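Local structure of ribosome-inactivating protein (Lychnis chalcedonica, 2G5X) at residues T37-N41 / F63-D67; L50-F54 / L140-T145; L133-V137 / L162-M167. The protein belongs to the plant ribosome-inactivating proteins, folding as a single chain in which a mixed beta-sheet packs against a largely helical body. All blocks are in the same frame, centred on the assembly; numbering follows the deposited sequence. Where two conformers were deposited one is given.

Contact 1. Residues T37-N41 / F63-D67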
ATOM      1  N   THR A  37       7.867  12.736   1.393  1.00  8.80           N
ATOM      2  CA  THR A  37       8.056  11.976   2.623  1.00  7.75           C
ATOM      3  C   THR A  37       9.239  12.543   3.402  1.00  8.53           C
ATOM      4  O   THR A  37      10.060  13.291   2.857  1.00  8.21           O
ATOM      5  CB  THR A  37       8.325  10.479   2.350  1.00  6.19           C
ATOM      6  OG1 THR A  37       9.583  10.328   1.681  1.00  6.96           O
ATOM      7  CG2 THR A  37       7.212   9.886   1.492  1.00  7.43           C
ATOM      8  N   LYS A  38       9.316  12.189   4.680  1.00  9.53           N
ATOM      9  CA  LYS A  38      10.390  12.653   5.549  1.00 10.06           C
ATOM     10  C   LYS A  38      11.314  11.485   5.888  1.00 10.15           C
ATOM     11  O   LYS A  38      10.864  10.444   6.372  1.00  9.94           O
ATOM     12  CB  LYS A  38       9.805  13.238   6.839  1.00 12.31           C
ATOM     13  CG  LYS A  38       8.437  13.888   6.675  1.00 14.68           C
ATOM     14  CD  LYS A  38       8.408  14.944   5.574  1.00 17.95           C
ATOM     15  CE  LYS A  38       6.990  15.472   5.373  1.00 18.24           C
ATOM     16  NZ  LYS A  38       6.875  16.445   4.245  1.00 17.74           N
ATOM     17  N   LYS A  39      12.607  11.662   5.642  1.00  9.50           N
ATOM     18  CA  LYS A  39      13.582  10.609   5.910  1.00  9.62           C
ATOM     19  C   LYS A  39      13.572  10.138   7.363  1.00 11.03           C
ATOM     20  O   LYS A  39      13.752   8.947   7.639  1.00 11.01           O
ATOM     21  CB  LYS A  39      14.984  11.092   5.529  1.00  9.87           C
ATOM     22  CG  LYS A  39      16.038   9.998   5.495  1.00 12.52           C
ATOM     23  CD  LYS A  39      17.333  10.514   4.876  1.00 14.88           C
ATOM     24  CE  LYS A  39      18.376   9.418   4.770  1.00 18.10           C
ATOM     25  NZ  LYS A  39      19.607   9.900   4.079  1.00 19.68           N
ATOM     26  N   ALA A  40      13.353  11.067   8.289  1.00 10.01           N
ATOM     27  CA  ALA A  40      13.339  10.737   9.712  1.00 10.64           C
ATOM     28  C   ALA A  40      12.058  10.049  10.190  1.00 12.14           C
ATOM     29  O   ALA A  40      11.933   9.738  11.371  1.00 12.29           O
ATOM     30  CB  ALA A  40      13.590  12.001  10.543  1.00 12.03           C
ATOM     31  N   ASN A  41      11.106   9.820   9.290  1.00 10.70           N
ATOM     32  CA  ASN A  41       9.859   9.157   9.677  1.00 11.54           C
ATOM     33  C   ASN A  41       9.930   7.639   9.510  1.00 11.56           C
ATOM     34  O   ASN A  41       8.922   6.992   9.222  1.00 12.58           O
ATOM     35  CB  ASN A  41       8.679   9.691   8.858  1.00 12.49           C
ATOM     36  CG  ASN A  41       8.122  10.995   9.404  1.00 13.49           C
ATOM     37  OD1 ASN A  41       8.500  11.445  10.488  1.00 15.50           O
ATOM     38  ND2 ASN A  41       7.204  11.601   8.658  1.00 14.42           N
ATOM     39  N   PHE A  63       1.718   1.484   7.058  1.00  6.10           N
ATOM     40  CA  PHE A  63       2.840   1.808   6.174  1.00  7.67           C
ATOM     41  C   PHE A  63       3.890   2.665   6.871  1.00  7.01           C
ATOM     42  O   PHE A  63       3.548   3.637   7.549  1.00  9.33           O
ATOM     43  CB  PHE A  63       2.373   2.599   4.943  1.00  7.86           C
ATOM     44  CG  PHE A  63       1.461   1.840   4.024  1.00  7.79           C
ATOM     45  CD1 PHE A  63       0.081   1.887   4.197  1.00  8.33           C
ATOM     46  CD2 PHE A  63       1.980   1.103   2.963  1.00  6.13           C
ATOM     47  CE1 PHE A  63      -0.772   1.211   3.322  1.00  8.86           C
ATOM     48  CE2 PHE A  63       1.141   0.424   2.086  1.00  6.35           C
ATOM     49  CZ  PHE A  63      -0.240   0.479   2.264  1.00  7.26           C
ATOM     50  N   ARG A  64       5.163   2.311   6.697  1.00  6.76           N
ATOM     51  CA  ARG A  64       6.251   3.104   7.268  1.00  7.06           C
ATOM     52  C   ARG A  64       6.156   4.445   6.533  1.00  7.11           C
ATOM     53  O   ARG A  64       6.119   4.483   5.304  1.00  8.42           O
ATOM     54  CB  ARG A  64       7.603   2.425   7.011  1.00  7.23           C
ATOM     55  CG  ARG A  64       8.824   3.262   7.403  1.00  6.91           C
ATOM     56  CD  ARG A  64      10.091   2.401   7.526  1.00  8.98           C
ATOM     57  NE  ARG A  64      10.035   1.538   8.705  1.00  9.18           N
ATOM     58  CZ  ARG A  64       9.947   0.211   8.673  1.00  9.96           C
ATOM     59  NH1 ARG A  64       9.915  -0.435   7.513  1.00 11.73           N
ATOM     60  NH2 ARG A  64       9.871  -0.472   9.806  1.00 10.06           N
ATOM     61  N   ALA A  65       6.108   5.538   7.290  1.00  6.75           N
ATOM     62  CA  ALA A  65       5.946   6.881   6.728  1.00  7.61           C
ATOM     63  C   ALA A  65       7.077   7.462   5.881  1.00  7.95           C
ATOM     64  O   ALA A  65       6.836   8.308   5.016  1.00  9.35           O
ATOM     65  CB  ALA A  65       5.599   7.853   7.852  1.00  8.34           C
ATOM     66  N   SER A  66       8.303   7.015   6.114  1.00  7.52           N
ATOM     67  CA  SER A  66       9.440   7.535   5.364  1.00  8.30           C
ATOM     68  C   SER A  66       9.515   7.061   3.920  1.00  7.20           C
ATOM     69  O   SER A  66      10.044   7.771   3.059  1.00  7.44           O
ATOM     70  CB  SER A  66      10.746   7.163   6.071  1.00  7.65           C
ATOM     71  OG  SER A  66      10.900   5.757   6.139  1.00  7.38           O
ATOM     72  N   ASP A  67       8.987   5.870   3.653  1.00  8.45           N
ATOM     73  CA  ASP A  67       9.054   5.295   2.312  1.00  8.91           C
ATOM     74  C   ASP A  67       7.789   4.602   1.809  1.00  8.42           C
ATOM     75  O   ASP A  67       7.814   3.964   0.754  1.00  9.92           O
ATOM     76  CB  ASP A  67      10.219   4.305   2.248  1.00  9.15           C
ATOM     77  CG  ASP A  67      10.129   3.222   3.315  1.00 11.97           C
ATOM     78  OD1 ASP A  67       9.093   3.147   4.009  1.00 11.27           O
ATOM     79  OD2 ASP A  67      11.092   2.440   3.458  1.00 11.45           O
TER
HETATM   80  O   HOH W   1       6.906  10.889   5.778  1.00 10.58           O

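Contact 2. Residues L50-F54 / L140-T145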
ATOM      1  N   LEU A  50      -9.193  -0.502   4.976  1.00  7.01           N
ATOM      2  CA  LEU A  50      -9.802  -1.068   3.775  1.00  7.16           C
ATOM      3  C   LEU A  50     -11.080  -1.718   4.315  1.00  6.53           C
ATOM      4  O   LEU A  50     -11.027  -2.508   5.260  1.00  7.81           O
ATOM      5  CB  LEU A  50      -8.895  -2.128   3.129  1.00  6.34           C
ATOM      6  CG  LEU A  50      -7.588  -1.653   2.475  1.00  6.02           C
ATOM      7  CD1 LEU A  50      -6.892  -2.843   1.800  1.00  7.87           C
ATOM      8  CD2 LEU A  50      -7.883  -0.569   1.442  1.00  7.27           C
ATOM      9  N   VAL A  51     -12.225  -1.376   3.734  1.00  8.15           N
ATOM     10  CA  VAL A  51     -13.506  -1.911   4.198  1.00  8.43           C
ATOM     11  C   VAL A  51     -14.281  -2.600   3.079  1.00  8.78           C
ATOM     12  O   VAL A  51     -14.344  -2.085   1.965  1.00  8.65           O
ATOM     13  CB  VAL A  51     -14.401  -0.774   4.762  1.00  9.31           C
ATOM     14  CG1 VAL A  51     -15.689  -1.354   5.339  1.00  9.53           C
ATOM     15  CG2 VAL A  51     -13.644   0.017   5.819  1.00  9.59           C
ATOM     16  N   LEU A  52     -14.864  -3.763   3.370  1.00  7.61           N
ATOM     17  CA  LEU A  52     -15.655  -4.471   2.368  1.00  8.00           C
ATOM     18  C   LEU A  52     -17.082  -3.942   2.426  1.00  8.89           C
ATOM     19  O   LEU A  52     -17.671  -3.842   3.498  1.00  9.98           O
ATOM     20  CB  LEU A  52     -15.675  -5.977   2.633  1.00  7.94           C
ATOM     21  CG  LEU A  52     -14.363  -6.739   2.470  1.00 10.23           C
ATOM     22  CD1 LEU A  52     -14.624  -8.222   2.711  1.00 10.14           C
ATOM     23  CD2 LEU A  52     -13.796  -6.511   1.077  1.00 11.36           C
ATOM     24  N   PRO A  53     -17.655  -3.602   1.266  1.00  8.57           N
ATOM     25  CA  PRO A  53     -19.024  -3.085   1.245  1.00 10.52           C
ATOM     26  C   PRO A  53     -20.086  -4.101   1.665  1.00 11.44           C
ATOM     27  O   PRO A  53     -21.132  -3.723   2.192  1.00 11.20           O
ATOM     28  CB  PRO A  53     -19.193  -2.630  -0.205  1.00 10.22           C
ATOM     29  CG  PRO A  53     -18.327  -3.601  -0.960  1.00  8.81           C
ATOM     30  CD  PRO A  53     -17.090  -3.677  -0.094  1.00  9.28           C
ATOM     31  N   PHE A  54     -19.805  -5.384   1.447  1.00 11.15           N
ATOM     32  CA  PHE A  54     -20.757  -6.452   1.761  1.00 14.45           C
ATOM     33  C   PHE A  54     -21.101  -6.654   3.233  1.00 14.14           C
ATOM     34  O   PHE A  54     -22.275  -6.681   3.607  1.00 12.22           O
ATOM     35  CB  PHE A  54     -20.253  -7.797   1.222  1.00 17.74           C
ATOM     36  CG  PHE A  54     -19.677  -7.727  -0.157  1.00 19.80           C
ATOM     37  CD1 PHE A  54     -18.299  -7.732  -0.346  1.00 20.23           C
ATOM     38  CD2 PHE A  54     -20.508  -7.667  -1.270  1.00 21.86           C
ATOM     39  CE1 PHE A  54     -17.755  -7.679  -1.623  1.00 21.18           C
ATOM     40  CE2 PHE A  54     -19.974  -7.611  -2.557  1.00 23.28           C
ATOM     41  CZ  PHE A  54     -18.592  -7.618  -2.731  1.00 22.47           C
ATOM     42  N   LEU A 140      -9.150  -7.640  -5.075  1.00  5.77           N
ATOM     43  CA  LEU A 140      -8.847  -7.252  -3.705  1.00  6.16           C
ATOM     44  C   LEU A 140      -9.908  -7.761  -2.725  1.00  6.24           C
ATOM     45  O   LEU A 140      -9.576  -8.199  -1.621  1.00  6.25           O
ATOM     46  CB  LEU A 140      -8.712  -5.726  -3.607  1.00  6.67           C
ATOM     47  CG  LEU A 140      -8.378  -5.168  -2.222  1.00  5.01           C
ATOM     48  CD1 LEU A 140      -7.149  -5.870  -1.650  1.00  6.20           C
ATOM     49  CD2 LEU A 140      -8.147  -3.663  -2.329  1.00  6.85           C
ATOM     50  N   GLN A 141     -11.177  -7.717  -3.121  1.00  6.26           N
ATOM     51  CA  GLN A 141     -12.240  -8.201  -2.237  1.00  6.31           C
ATOM     52  C   GLN A 141     -12.058  -9.691  -1.948  1.00  5.95           C
ATOM     53  O   GLN A 141     -12.231 -10.138  -0.814  1.00  7.37           O
ATOM     54  CB  GLN A 141     -13.622  -7.965  -2.860  1.00  5.33           C
ATOM     55  CG  GLN A 141     -13.992  -6.496  -3.043  1.00  6.54           C
ATOM     56  CD  GLN A 141     -15.333  -6.320  -3.735  1.00  9.66           C
ATOM     57  OE1 GLN A 141     -15.772  -7.193  -4.480  1.00 12.07           O
ATOM     58  NE2 GLN A 141     -15.980  -5.183  -3.505  1.00  9.41           N
ATOM     59  N   THR A 142     -11.702 -10.451  -2.978  1.00  5.42           N
ATOM     60  CA  THR A 142     -11.501 -11.890  -2.830  1.00  6.51           C
ATOM     61  C   THR A 142     -10.320 -12.188  -1.912  1.00  6.08           C
ATOM     62  O   THR A 142     -10.409 -13.051  -1.031  1.00  6.14           O
ATOM     63  CB  THR A 142     -11.260 -12.563  -4.200  1.00  5.89           C
ATOM     64  OG1 THR A 142     -12.441 -12.441  -5.006  1.00 10.11           O
ATOM     65  CG2 THR A 142     -10.925 -14.035  -4.022  1.00  8.11           C
ATOM     66  N   ALA A 143      -9.218 -11.467  -2.110  1.00  6.90           N
ATOM     67  CA  ALA A 143      -8.023 -11.674  -1.294  1.00  6.72           C
ATOM     68  C   ALA A 143      -8.305 -11.308   0.163  1.00  7.23           C
ATOM     69  O   ALA A 143      -7.841 -11.974   1.088  1.00  6.96           O
ATOM     70  CB  ALA A 143      -6.867 -10.838  -1.840  1.00  7.62           C
ATOM     71  N   PHE A 144      -9.072 -10.242   0.351  1.00  7.13           N
ATOM     72  CA  PHE A 144      -9.453  -9.760   1.677  1.00  8.44           C
ATOM     73  C   PHE A 144     -10.221 -10.861   2.422  1.00  8.50           C
ATOM     74  O   PHE A 144      -9.912 -11.190   3.571  1.00  9.04           O
ATOM     75  CB  PHE A 144     -10.324  -8.507   1.500  1.00  7.29           C
ATOM     76  CG  PHE A 144     -10.689  -7.797   2.785  1.00  7.38           C
ATOM     77  CD1 PHE A 144     -10.358  -6.457   2.960  1.00  9.45           C
ATOM     78  CD2 PHE A 144     -11.426  -8.437   3.779  1.00  8.72           C
ATOM     79  CE1 PHE A 144     -10.761  -5.761   4.103  1.00  8.38           C
ATOM     80  CE2 PHE A 144     -11.833  -7.753   4.924  1.00  8.65           C
ATOM     81  CZ  PHE A 144     -11.504  -6.414   5.087  1.00  8.56           C
ATOM     82  N   THR A 145     -11.207 -11.441   1.748  1.00  7.73           N
ATOM     83  CA  THR A 145     -12.040 -12.492   2.333  1.00  7.81           C
ATOM     84  C   THR A 145     -11.262 -13.735   2.771  1.00  8.15           C
ATOM     85  O   THR A 145     -11.631 -14.393   3.744  1.00  8.66           O
ATOM     86  CB  THR A 145     -13.145 -12.910   1.341  1.00  8.19           C
ATOM     87  OG1 THR A 145     -13.972 -11.778   1.061  1.00  7.39           O
ATOM     88  CG2 THR A 145     -14.007 -14.024   1.925  1.00 10.18           C
TER

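Contact 3. Residues L133-V137 / L162-M167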
ATOM      1  N   LEU A 133       0.150 -10.497 -11.446  1.00  9.85           N
ATOM      2  CA  LEU A 133      -0.833 -10.593 -10.371  1.00 10.67           C
ATOM      3  C   LEU A 133      -2.106  -9.853 -10.798  1.00  9.11           C
ATOM      4  O   LEU A 133      -2.040  -8.708 -11.253  1.00  9.89           O
ATOM      5  CB  LEU A 133      -0.276  -9.960  -9.093  1.00 10.28           C
ATOM      6  CG  LEU A 133      -1.246  -9.751  -7.926  1.00 10.23           C
ATOM      7  CD1 LEU A 133      -1.780 -11.085  -7.433  1.00 11.34           C
ATOM      8  CD2 LEU A 133      -0.524  -9.017  -6.808  1.00  9.97           C
ATOM      9  N   SER A 134      -3.257 -10.508 -10.661  1.00  8.48           N
ATOM     10  CA  SER A 134      -4.529  -9.891 -11.029  1.00  9.10           C
ATOM     11  C   SER A 134      -4.884  -8.777 -10.042  1.00  8.36           C
ATOM     12  O   SER A 134      -5.021  -9.022  -8.844  1.00  8.14           O
ATOM     13  CB  SER A 134      -5.636 -10.949 -11.045  0.50  9.28           C
ATOM     14  OG  SER A 134      -5.620 -11.694 -12.245  0.50  9.16           O
ATOM     15  N   LEU A 135      -5.040  -7.559 -10.560  1.00  8.44           N
ATOM     16  CA  LEU A 135      -5.363  -6.387  -9.747  1.00  7.53           C
ATOM     17  C   LEU A 135      -6.771  -5.867 -10.037  1.00  7.35           C
ATOM     18  O   LEU A 135      -7.312  -6.091 -11.117  1.00  7.56           O
ATOM     19  CB  LEU A 135      -4.362  -5.267 -10.034  1.00  7.27           C
ATOM     20  CG  LEU A 135      -2.872  -5.622 -10.012  1.00  6.05           C
ATOM     21  CD1 LEU A 135      -2.060  -4.406 -10.439  1.00  8.63           C
ATOM     22  CD2 LEU A 135      -2.465  -6.096  -8.627  1.00  7.56           C
ATOM     23  N   GLY A 136      -7.350  -5.162  -9.068  1.00  6.58           N
ATOM     24  CA  GLY A 136      -8.682  -4.606  -9.248  1.00  5.61           C
ATOM     25  C   GLY A 136      -9.569  -4.782  -8.030  1.00  6.67           C
ATOM     26  O   GLY A 136      -9.221  -5.509  -7.102  1.00  6.41           O
ATOM     27  N   VAL A 137     -10.718  -4.112  -8.031  1.00  5.87           N
ATOM     28  CA  VAL A 137     -11.655  -4.194  -6.915  1.00  7.00           C
ATOM     29  C   VAL A 137     -12.079  -5.619  -6.543  1.00  7.00           C
ATOM     30  O   VAL A 137     -11.994  -6.007  -5.377  1.00  7.70           O
ATOM     31  CB  VAL A 137     -12.913  -3.336  -7.199  1.00  6.97           C
ATOM     32  CG1 VAL A 137     -13.982  -3.585  -6.135  1.00  8.21           C
ATOM     33  CG2 VAL A 137     -12.525  -1.861  -7.217  1.00  7.61           C
ATOM     34  N   LEU A 162       0.302  -8.065  -1.726  1.00  6.41           N
ATOM     35  CA  LEU A 162       0.757  -7.593  -3.031  1.00  6.33           C
ATOM     36  C   LEU A 162      -0.298  -6.770  -3.760  1.00  5.90           C
ATOM     37  O   LEU A 162       0.020  -5.752  -4.374  1.00  5.31           O
ATOM     38  CB  LEU A 162       1.191  -8.777  -3.898  1.00  6.45           C
ATOM     39  CG  LEU A 162       2.548  -9.384  -3.543  1.00  9.09           C
ATOM     40  CD1 LEU A 162       2.744 -10.687  -4.302  1.00  9.38           C
ATOM     41  CD2 LEU A 162       3.656  -8.392  -3.877  1.00  9.99           C
ATOM     42  N   ILE A 163      -1.555  -7.202  -3.694  1.00  5.47           N
ATOM     43  CA  ILE A 163      -2.621  -6.464  -4.354  1.00  5.64           C
ATOM     44  C   ILE A 163      -2.779  -5.104  -3.676  1.00  6.30           C
ATOM     45  O   ILE A 163      -2.950  -4.079  -4.345  1.00  6.05           O
ATOM     46  CB  ILE A 163      -3.963  -7.230  -4.299  1.00  5.75           C
ATOM     47  CG1 ILE A 163      -3.847  -8.543  -5.082  1.00  4.82           C
ATOM     48  CG2 ILE A 163      -5.073  -6.371  -4.891  1.00  3.60           C
ATOM     49  CD1 ILE A 163      -5.069  -9.456  -4.943  1.00  7.77           C
ATOM     50  N   SER A 164      -2.707  -5.097  -2.347  1.00  5.53           N
ATOM     51  CA  SER A 164      -2.832  -3.859  -1.583  1.00  5.58           C
ATOM     52  C   SER A 164      -1.681  -2.900  -1.893  1.00  6.25           C
ATOM     53  O   SER A 164      -1.888  -1.694  -2.019  1.00  7.45           O
ATOM     54  CB  SER A 164      -2.860  -4.163  -0.082  1.00  5.76           C
ATOM     55  OG  SER A 164      -4.045  -4.857   0.278  1.00  7.24           O
ATOM     56  N   ILE A 165      -0.468  -3.431  -2.011  1.00  5.56           N
ATOM     57  CA  ILE A 165       0.689  -2.596  -2.313  1.00  5.50           C
ATOM     58  C   ILE A 165       0.518  -1.902  -3.667  1.00  6.58           C
ATOM     59  O   ILE A 165       0.744  -0.699  -3.796  1.00  6.35           O
ATOM     60  CB  ILE A 165       1.989  -3.439  -2.300  1.00  5.55           C
ATOM     61  CG1 ILE A 165       2.302  -3.863  -0.860  1.00  7.68           C
ATOM     62  CG2 ILE A 165       3.147  -2.646  -2.894  1.00  7.45           C
ATOM     63  CD1 ILE A 165       3.398  -4.908  -0.746  1.00  9.29           C
ATOM     64  N   GLN A 166       0.093  -2.660  -4.671  1.00  5.61           N
ATOM     65  CA  GLN A 166      -0.111  -2.112  -6.009  1.00  5.88           C
ATOM     66  C   GLN A 166      -1.198  -1.040  -6.048  1.00  5.65           C
ATOM     67  O   GLN A 166      -0.977   0.063  -6.548  1.00  5.44           O
ATOM     68  CB  GLN A 166      -0.497  -3.232  -6.980  1.00  7.05           C
ATOM     69  CG  GLN A 166       0.604  -4.234  -7.263  1.00  7.53           C
ATOM     70  CD  GLN A 166       1.548  -3.766  -8.349  1.00 13.18           C
ATOM     71  OE1 GLN A 166       2.103  -2.670  -8.274  1.00 12.99           O
ATOM     72  NE2 GLN A 166       1.736  -4.597  -9.370  1.00 12.84           N
ATOM     73  N   MET A 167      -2.369  -1.373  -5.512  1.00  5.80           N
ATOM     74  CA  MET A 167      -3.518  -0.475  -5.531  1.00  6.58           C
ATOM     75  C   MET A 167      -3.499   0.693  -4.550  1.00  5.63           C
ATOM     76  O   MET A 167      -4.182   1.693  -4.771  1.00  7.10           O
ATOM     77  CB  MET A 167      -4.801  -1.291  -5.339  1.00  7.48           C
ATOM     78  CG  MET A 167      -5.044  -2.308  -6.456  1.00  7.56           C
ATOM     79  SD  MET A 167      -6.516  -3.329  -6.220  1.00  7.56           S
ATOM     80  CE  MET A 167      -7.809  -2.173  -6.646  1.00  7.52           C
TER

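Contact 1. Residues T37-N41 / F63-D67
Asn-41 and Ser-66 bring the two backbones closest, their CA atoms 4.6 Å apart, where a type I beta turn from Lys-38 to Asn-41 meets the loop that leaves strand 58-64. Asn-41 N closes the turn on Lys-38 O, and that oxygen also receives a CA-H...O contact from Ser-66 CA at 3.4 Å. Just before the turn, Thr-37 supplies a direct hydrogen bond: OG1 donates to Ser-66 O over 2.9 Å, approaching from above the carbonyl plane, 37° out of it. A chi1 of 66° sets this hydroxyl between the backbone N and the carbonyl carbon, where it also meets Tyr-233 N, so two bonds grip it. At the turn, Lys-38 O also has Ser-66 CB against it at 3.3 Å. The small methyl of Ala-65 is consistent with so close an approach of the chains, with Ala-65 CB 3.7 Å from Asn-41 CB. The amide of Asn-41 works through a water, which accepts from ND2 and from Lys-38 N and donates to Ala-65 O at 2.7 Å. The charged ends are engaged outside the contact, Lys-38 NZ with Thr-28 and Arg-64 with Asn-42 and Glu-91. Two backbone carbonyls thus carry much of the chemistry, Ser-66 O taken by the hydroxyl and Ala-65 O by the water, and this ties the turn to the loop after strand 58-64.

Contact 2. Residues L50-F54 / L140-T145
Leu-52 and Phe-144 make the central apolar contact, their side chains approaching from opposite directions. The branch carbon Leu-52 CG sits over the middle of the phenyl face in a CH-pi contact, 3.6 Å from the ring centroid and only 11° off the ring normal. Its two methyls spread over different parts of that face: Leu-52 CD1 comes down on Phe-144 CD2 at 3.4 Å, while Leu-52 CD2 leans over Phe-144 CG and CD1. Phenylalanine offers a flat surface over which the fork of a leucine can spread, and a chi1 of -174°, with CG anti to the backbone N, carries the ring out from the helix to the strand end.

The second apolar group involves Leu-50. Its CB lies 4.2 Å from Phe-144 CE1, and its CD1 meets Leu-140 CD2 more loosely, at 4.4 Å. The carbonyl of Leu-50 adds a weakly polar element, since its oxygen lies at the ring edge, in plane, 3.5 Å from Phe-144 CE1.

Polar and aromatic groups meet toward the exposed side. The extended chain of Gln-141 crosses Phe-54 at about a right angle, with amide and ring planes 67° apart, and Gln-141 OE1 touches the ring edge at Phe-54 CZ, 3.3 Å away. Pro-53 CG packs near Gln-141 NE2 at 3.8 Å and also lies over one face of Phe-54. The amide is anchored by a hydrogen bond from NE2 to Val-6 O, so glutamine here serves both a backbone carbonyl and a ring.

Strand 45-51 is thereby joined to helix 137-145 at the strand's exit; strand 58-64 adds Ile-59 beside Phe-144, strand 3-5 adds Trp-4 beside Leu-140, and helix 154-173 reaches Leu-50 and Leu-140 through Ser-164.

Contact 3. Residues L133-V137 / L162-M167
Two torsions set up the meeting of Leu-133 with Leu-162 and of Gly-136 with Met-167. A chi1 of 170° swings Leu-133 away from its own amide nitrogen and drives its CD2 methyl onto the helix, where it lies a tight 3.4 Å from Leu-162 CB and 3.8 Å from Ile-163 CG1. Met-167 extends from its helix and then bends at chi3 (76°), laying SD and CE along the backbone of Gly-136. Gly-136 N donates a weak hydrogen bond to Met-167 SD over 3.5 Å, and the methyl CE presses on Gly-136 C at 3.4 Å. Gly-136 is the N-cap of helix 137-145, so this contact docks the start of one helix onto a buried part of helix 154-173, which has a wider pi-type turn at 165-167. Glycine suits this position because at its backbone angles a side chain would be jammed against the preceding carbonyl. Between the two end contacts, Leu-135 crosses Gln-166 at about a right angle, its CD2 3.8 Å from the aliphatic carbon Gln-166 CG. Ile-163 extends its CG1-CD1 branch toward the loop, Ile-163 CD1 lying 3.9 Å from Ser-134 O. The same CD1 also touches Ala-143, and CG2 touches Leu-140, both of helix 137-145.

In the fold
Contact 3 is the buried one, its centre about 9 Å from the centre of the chain, whereas contacts 1 and 2 are partly buried, their centres about 13 and 15 Å from the centre of the chain and on opposite sides of it. Contacts 1 and 2 both draw on neighbouring strands of one sheet, 58-64 and 45-51, but do not touch. Contacts 2 and 3 do touch: helix 137-145 serves both, packed side-on in contact 2 and capped in contact 3. Chemistry follows place: a hydroxyl and a water join the loops of contact 1, a ring face and an amide serve contact 2, and aliphatic and sulfur groups fill contact 3.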